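Local coordinates for beta-1,4-mannanase (Caldicellulosiruptor saccharolyticus, PDB 1PMH), which binds mannohexaose through this family 27 carbohydrate-binding module, and so probably helps hold the parent mannanase on its beta-1,4-mannan substrate, at residues Q37-R41 and K131-K135; G81-E86 and R179-A185. All blocks are in the same frame, centred on the assembly; numbering follows the deposited sequence.

Contact 1 of 2, residues Q37-R41 and K131-K135; sequences QDLQR and KINGK
Two beta turns meet at one edge of the jelly-roll beta-sandwich: a type I turn, Q37 to Q40, in the loop joining strands 30-36 and 47-53, and a type I' turn, I132 to K135, that makes the two-residue beta-hairpin between strands 128-132 and 135-145. The hairpin closes with I132 N to K135 O at 2.9 Å and K135 N to I132 O at 3.1 Å; N133 and G134 sit at its tip with positive phi, the Asn-Gly pair classic for type I'. L39 and I132 come closest, CA to CA 6.1 Å. N133 does the polar work. With chi1 m, its amide reaches into the facing turn, and ND2 donates to both D38 O at 3.1 Å and Q40 O at 2.7 Å. Beside it I132, in mt, points at the other loop and sets CG2 4.1 Å from L39 CB; L39 is also mt, and F90 and Y137 pack against both side chains. R41 takes p, t, t along its chain with chi4 at -84°, which curls the guanidinium back so that NH1 donates to L39 O at 2.7 Å while I132 CD1 covers one of its faces. The same loop goes on to N44 and Y46, two of the residues that bind calcium; the ion itself lies about 6 Å from the R41 side chain. D38, chi1 m, turns its carboxylate aside to Y174 and R49. Q40, in pt, makes a weak bond from NE2 to Q37 OE1, 3.1 Å. Water 1 bridges the backbones, donating to D38 O at 3.2 Å and I132 O at 3.1 Å.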
loop_
_atom_site.group_PDB
_atom_site.type_symbol
_atom_site.label_atom_id
_atom_site.label_comp_id
_atom_site.label_asym_id
_atom_site.label_seq_id
_atom_site.Cartn_x
_atom_site.Cartn_y
_atom_site.Cartn_z
ATOM N N GLN A 37 -7.234 14.126 3.505
ATOM C CA GLN A 37 -7.107 15.187 2.482
ATOM C C GLN A 37 -5.740 15.836 2.475
ATOM O O GLN A 37 -5.568 16.855 1.823
ATOM C CB GLN A 37 -8.239 16.250 2.619
ATOM C CG GLN A 37 -9.593 15.619 2.341
ATOM C CD GLN A 37 -10.710 16.640 2.494
ATOM O OE1 GLN A 37 -10.674 17.742 1.918
ATOM N NE2 GLN A 37 -11.654 16.342 3.330
ATOM N N ASP A 38 -4.751 15.249 3.153
ATOM C CA ASP A 38 -3.446 15.887 3.206
ATOM C C ASP A 38 -2.782 16.101 1.865
ATOM O O ASP A 38 -2.020 17.057 1.706
ATOM C CB ASP A 38 -2.479 15.067 4.074
ATOM C CG ASP A 38 -2.838 15.068 5.563
ATOM O OD1 ASP A 38 -3.697 15.859 6.006
ATOM O OD2 ASP A 38 -2.311 14.165 6.266
ATOM N N LEU A 39 -3.047 15.215 0.917
ATOM C CA LEU A 39 -2.461 15.224 -0.414
ATOM C C LEU A 39 -3.430 15.842 -1.446
ATOM O O LEU A 39 -3.238 15.623 -2.628
ATOM C CB LEU A 39 -1.962 13.847 -0.831
ATOM C CG LEU A 39 -1.061 13.138 0.186
ATOM C CD1 LEU A 39 -0.648 11.813 -0.355
ATOM C CD2 LEU A 39 0.151 13.941 0.541
ATOM N N GLN A 40 -4.491 16.522 -1.024
ATOM C CA GLN A 40 -5.510 16.944 -1.950
ATOM C C GLN A 40 -4.908 17.815 -2.994
ATOM O O GLN A 40 -4.213 18.750 -2.669
ATOM C CB GLN A 40 -6.677 17.582 -1.203
ATOM C CG GLN A 40 -6.439 18.882 -0.481
ATOM C CD GLN A 40 -7.685 19.323 0.305
ATOM O OE1 GLN A 40 -7.564 19.906 1.387
ATOM N NE2 GLN A 40 -8.873 19.016 -0.216
ATOM N N ARG A 41 -5.260 17.518 -4.235
ATOM C CA ARG A 41 -4.732 18.219 -5.365
ATOM C C ARG A 41 -5.678 18.048 -6.547
ATOM O O ARG A 41 -6.687 17.398 -6.393
ATOM C CB ARG A 41 -3.330 17.771 -5.604
ATOM C CG ARG A 41 -3.228 16.323 -5.948
ATOM C CD ARG A 41 -1.758 15.865 -5.787
ATOM N NE ARG A 41 -1.473 14.491 -6.139
ATOM C CZ ARG A 41 -1.637 13.437 -5.357
ATOM N NH1 ARG A 41 -2.211 13.612 -4.192
ATOM N NH2 ARG A 41 -1.337 12.199 -5.774
ATOM N N LYS A 131 6.619 17.508 -4.653
ATOM C CA LYS A 131 6.022 18.443 -3.731
ATOM C C LYS A 131 4.495 18.489 -3.913
ATOM O O LYS A 131 4.027 18.690 -5.038
ATOM C CB LYS A 131 6.578 19.874 -3.884
ATOM C CG LYS A 131 6.217 20.833 -2.747
ATOM C CD LYS A 131 6.655 22.281 -2.849
ATOM C CE LYS A 131 8.164 22.418 -2.983
ATOM N NZ LYS A 131 8.943 21.998 -1.801
ATOM N N ILE A 132 3.774 18.277 -2.822
ATOM C CA ILE A 132 2.312 18.274 -2.764
ATOM C C ILE A 132 1.891 19.124 -1.581
ATOM O O ILE A 132 2.345 18.895 -0.483
ATOM C CB ILE A 132 1.805 16.843 -2.608
ATOM C CG1 ILE A 132 2.242 15.933 -3.754
ATOM C CG2 ILE A 132 0.276 16.923 -2.416
ATOM C CD1 ILE A 132 1.966 14.446 -3.524
ATOM N N ASN A 133 1.096 20.162 -1.803
ATOM C CA ASN A 133 0.626 21.029 -0.698
ATOM C C ASN A 133 1.726 21.546 0.186
ATOM O O ASN A 133 1.605 21.549 1.425
ATOM C CB ASN A 133 -0.515 20.430 0.092
ATOM C CG ASN A 133 -1.688 20.136 -0.780
ATOM O OD1 ASN A 133 -1.909 20.986 -1.684
ATOM N ND2 ASN A 133 -2.383 19.090 -0.650
ATOM N N GLY A 134 2.772 22.075 -0.405
ATOM C CA GLY A 134 3.815 22.751 0.337
ATOM C C GLY A 134 4.759 21.799 1.015
ATOM O O GLY A 134 5.626 22.302 1.696
ATOM N N LYS A 135 4.667 20.482 0.787
ATOM C CA LYS A 135 5.524 19.546 1.475
ATOM C C LYS A 135 6.076 18.575 0.449
ATOM O O LYS A 135 5.390 18.120 -0.444
ATOM C CB LYS A 135 4.692 18.790 2.522
ATOM C CG LYS A 135 5.442 17.906 3.465
ATOM C CD LYS A 135 4.606 17.562 4.715
ATOM C CE LYS A 135 5.430 17.692 5.993
ATOM N NZ LYS A 135 6.832 17.152 5.879
HETATM O O HOH W 1 1.103 17.819 2.093
#

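Contact 2 of 2, residues G81-E86 and R179-A185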
loop_
_atom_site.group_PDB
_atom_site.type_symbol
_atom_site.label_atom_id
_atom_site.label_comp_id
_atom_site.label_asym_id
_atom_site.label_seq_id
_atom_site.Cartn_x
_atom_site.Cartn_y
_atom_site.Cartn_z
ATOM N N GLY A 81 -7.853 -12.171 -16.868
ATOM C CA GLY A 81 -7.676 -10.941 -17.622
ATOM C C GLY A 81 -7.040 -9.796 -16.886
ATOM O O GLY A 81 -6.745 -8.774 -17.503
ATOM N N TYR A 82 -6.785 -9.957 -15.594
ATOM C CA TYR A 82 -6.043 -8.936 -14.848
ATOM C C TYR A 82 -4.588 -9.364 -14.799
ATOM O O TYR A 82 -4.284 -10.526 -14.564
ATOM C CB TYR A 82 -6.617 -8.765 -13.433
ATOM C CG TYR A 82 -8.027 -8.180 -13.420
ATOM C CD1 TYR A 82 -9.156 -8.984 -13.531
ATOM C CD2 TYR A 82 -8.252 -6.824 -13.281
ATOM C CE1 TYR A 82 -10.429 -8.458 -13.509
ATOM C CE2 TYR A 82 -9.530 -6.266 -13.250
ATOM C CZ TYR A 82 -10.611 -7.082 -13.386
ATOM O OH TYR A 82 -11.894 -6.581 -13.351
ATOM N N LYS A 83 -3.679 -8.410 -15.022
ATOM C CA LYS A 83 -2.265 -8.703 -15.198
ATOM C C LYS A 83 -1.348 -7.962 -14.253
ATOM O O LYS A 83 -0.181 -8.324 -14.164
ATOM C CB LYS A 83 -1.800 -8.502 -16.653
ATOM C CG LYS A 83 -2.610 -9.342 -17.641
ATOM C CD LYS A 83 -1.965 -9.285 -18.999
ATOM C CE LYS A 83 -2.675 -10.181 -19.978
ATOM N NZ LYS A 83 -1.962 -10.300 -21.254
ATOM N N SER A 84 -1.848 -6.958 -13.526
ATOM C CA SER A 84 -0.991 -6.210 -12.633
ATOM C C SER A 84 -1.777 -5.608 -11.480
ATOM O O SER A 84 -2.978 -5.382 -11.576
ATOM C CB SER A 84 -0.222 -5.098 -13.382
ATOM O OG SER A 84 -1.064 -4.091 -13.885
ATOM N N VAL A 85 -1.055 -5.317 -10.414
ATOM C CA VAL A 85 -1.518 -4.459 -9.299
ATOM C C VAL A 85 -0.565 -3.276 -9.222
ATOM O O VAL A 85 0.630 -3.467 -9.109
ATOM C CB VAL A 85 -1.554 -5.222 -7.958
ATOM C CG1 VAL A 85 -1.936 -4.245 -6.838
ATOM C CG2 VAL A 85 -2.584 -6.371 -8.064
ATOM N N GLU A 86 -1.128 -2.089 -9.313
ATOM C CA GLU A 86 -0.397 -0.847 -9.319
ATOM C C GLU A 86 -0.756 -0.032 -8.087
ATOM O O GLU A 86 -1.870 -0.148 -7.559
ATOM C CB GLU A 86 -0.793 -0.049 -10.566
ATOM C CG GLU A 86 0.042 1.187 -10.808
ATOM C CD GLU A 86 -0.242 1.769 -12.165
ATOM O OE1 GLU A 86 -0.467 0.954 -13.109
ATOM O OE2 GLU A 86 -0.152 3.015 -12.292
ATOM N N ARG A 179 -4.717 -0.011 -7.956
ATOM C CA ARG A 179 -5.505 -0.463 -9.086
ATOM C C ARG A 179 -5.163 -1.904 -9.424
ATOM O O ARG A 179 -3.987 -2.293 -9.483
ATOM C CB ARG A 179 -5.270 0.407 -10.331
ATOM C CG ARG A 179 -5.686 1.851 -10.103
ATOM C CD ARG A 179 -5.771 2.624 -11.373
ATOM N NE ARG A 179 -4.411 2.896 -11.809
ATOM C CZ ARG A 179 -4.151 3.498 -12.967
ATOM N NH1 ARG A 179 -5.126 3.767 -13.821
ATOM N NH2 ARG A 179 -2.890 3.757 -13.284
ATOM N N ILE A 180 -6.192 -2.719 -9.683
ATOM C CA ILE A 180 -6.045 -4.076 -10.218
ATOM C C ILE A 180 -6.437 -3.940 -11.681
ATOM O O ILE A 180 -7.573 -3.563 -11.994
ATOM C CB ILE A 180 -6.912 -5.059 -9.422
ATOM C CG1 ILE A 180 -6.585 -5.025 -7.914
ATOM C CG2 ILE A 180 -6.849 -6.453 -10.083
ATOM C CD1 ILE A 180 -7.621 -5.834 -7.130
ATOM N N ARG A 181 -5.460 -4.192 -12.560
ATOM C CA ARG A 181 -5.499 -3.685 -13.928
ATOM C C ARG A 181 -5.300 -4.810 -14.940
ATOM O O ARG A 181 -4.493 -5.699 -14.701
ATOM C CB ARG A 181 -4.415 -2.628 -14.184
ATOM C CG ARG A 181 -4.429 -1.449 -13.252
ATOM C CD ARG A 181 -3.416 -0.389 -13.628
ATOM N NE ARG A 181 -3.898 0.384 -14.768
ATOM C CZ ARG A 181 -3.162 1.114 -15.600
ATOM N NH1 ARG A 181 -1.859 1.165 -15.463
ATOM N NH2 ARG A 181 -3.736 1.707 -16.639
ATOM N N PRO A 182 -5.945 -4.717 -16.090
ATOM C CA PRO A 182 -5.563 -5.595 -17.217
ATOM C C PRO A 182 -4.198 -5.298 -17.832
ATOM O O PRO A 182 -3.588 -6.133 -18.526
ATOM C CB PRO A 182 -6.703 -5.399 -18.212
ATOM C CG PRO A 182 -7.203 -3.972 -17.942
ATOM C CD PRO A 182 -7.080 -3.842 -16.436
ATOM N N GLU A 183 -3.681 -4.095 -17.592
ATOM C CA GLU A 183 -2.396 -3.714 -18.149
ATOM C C GLU A 183 -1.256 -4.593 -17.648
ATOM O O GLU A 183 -1.188 -4.906 -16.456
ATOM C CB GLU A 183 -2.114 -2.241 -17.822
ATOM C CG GLU A 183 -2.902 -1.223 -18.626
ATOM C CD GLU A 183 -4.372 -1.086 -18.312
ATOM O OE1 GLU A 183 -4.858 -1.549 -17.262
ATOM O OE2 GLU A 183 -5.056 -0.530 -19.192
ATOM N N ASP A 184 -0.328 -4.963 -18.533
ATOM C CA ASP A 184 0.817 -5.753 -18.148
ATOM C C ASP A 184 1.722 -4.946 -17.240
ATOM O O ASP A 184 1.848 -3.749 -17.399
ATOM C CB ASP A 184 1.617 -6.096 -19.417
ATOM C CG ASP A 184 0.796 -6.806 -20.482
ATOM O OD1 ASP A 184 -0.133 -6.192 -21.085
ATOM O OD2 ASP A 184 1.046 -8.030 -20.686
ATOM N N ALA A 185 2.366 -5.608 -16.290
ATOM C CA ALA A 185 3.393 -4.968 -15.490
ATOM C C ALA A 185 4.708 -4.839 -16.259
ATOM O O ALA A 185 4.981 -5.625 -17.179
ATOM C CB ALA A 185 3.622 -5.724 -14.201
ATOM O OXT ALA A 185 5.491 -3.962 -15.870
HETATM O O HOH W 2 1.855 -8.478 -16.074
HETATM O O HOH W 3 -2.076 -7.647 -22.193
#
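Y82 lays its ring alongside I180, CD2 to I180 CG2 3.5 Å, with P182 CD 4.5 Å from the same CD2; beyond, its hydroxyl is hydrogen-bonded to the backbone O of N5. I180 also meets V85, its CG1 4.2 Å from V85 CG2, and these two buried side chains share one face of the sheet. The backbone pairing starts irregularly: K83 N and S84 N both donate to R181 O, at 2.8 and 3.2 Å. That is a classic beta bulge, K83 and S84 facing R181, where strand 84-92 begins beside the end of strand 172-181 in the larger sheet of the jelly roll. Past it the antiparallel ladder is regular, with R181 N to S84 O, E86 N to R179 O and R179 N to E86 O all at 2.9 Å, and V85 opposite I180 as the non-hydrogen-bonded pair. S84, E86, R179 and R181 share the other face. There the E86 carboxylate splits between two arginines, OE1 to R181 NH1 at 2.7 Å and OE2 to R179 NH2 at 3.0 Å, and OE2 is also hydrogen-bonded to H141 NE2. The C-terminal tail then crosses over K83 and S84 toward A145 of strand 135-145: S84 OG donates to E183 O at 2.7 Å, and water 2 links K83 O to A185 N. At the end of the K83 side chain, NZ makes a long salt bridge to D184 OD2, 3.8 Å, and reaches D184 OD1 through water 3.

In the fold
The centres of contacts 1 and 2 are 27 Å apart and their nearest atoms about 11 Å, so they do not touch, yet both reach the same seven-stranded antiparallel sheet, contact 2 through paired strands and contact 1 through the loop and hairpin at its edge. Strand 84-92 connects them: its start pairs with 172-181 in contact 2, while F90 farther along packs against contact 1. Along the chain the segments alternate, 37-41, 81-86, 131-135, 179-185, so each contact joins parts some 90 residues apart and the two interlace in one domain. The calcium ion lies closer to contact 1, and strand 172-181 supplies its ligand D176. Much of the mannohexaose pocket, including Q62, K106, R155, Q161 and Q165, comes from the other sheet, and none from these segments.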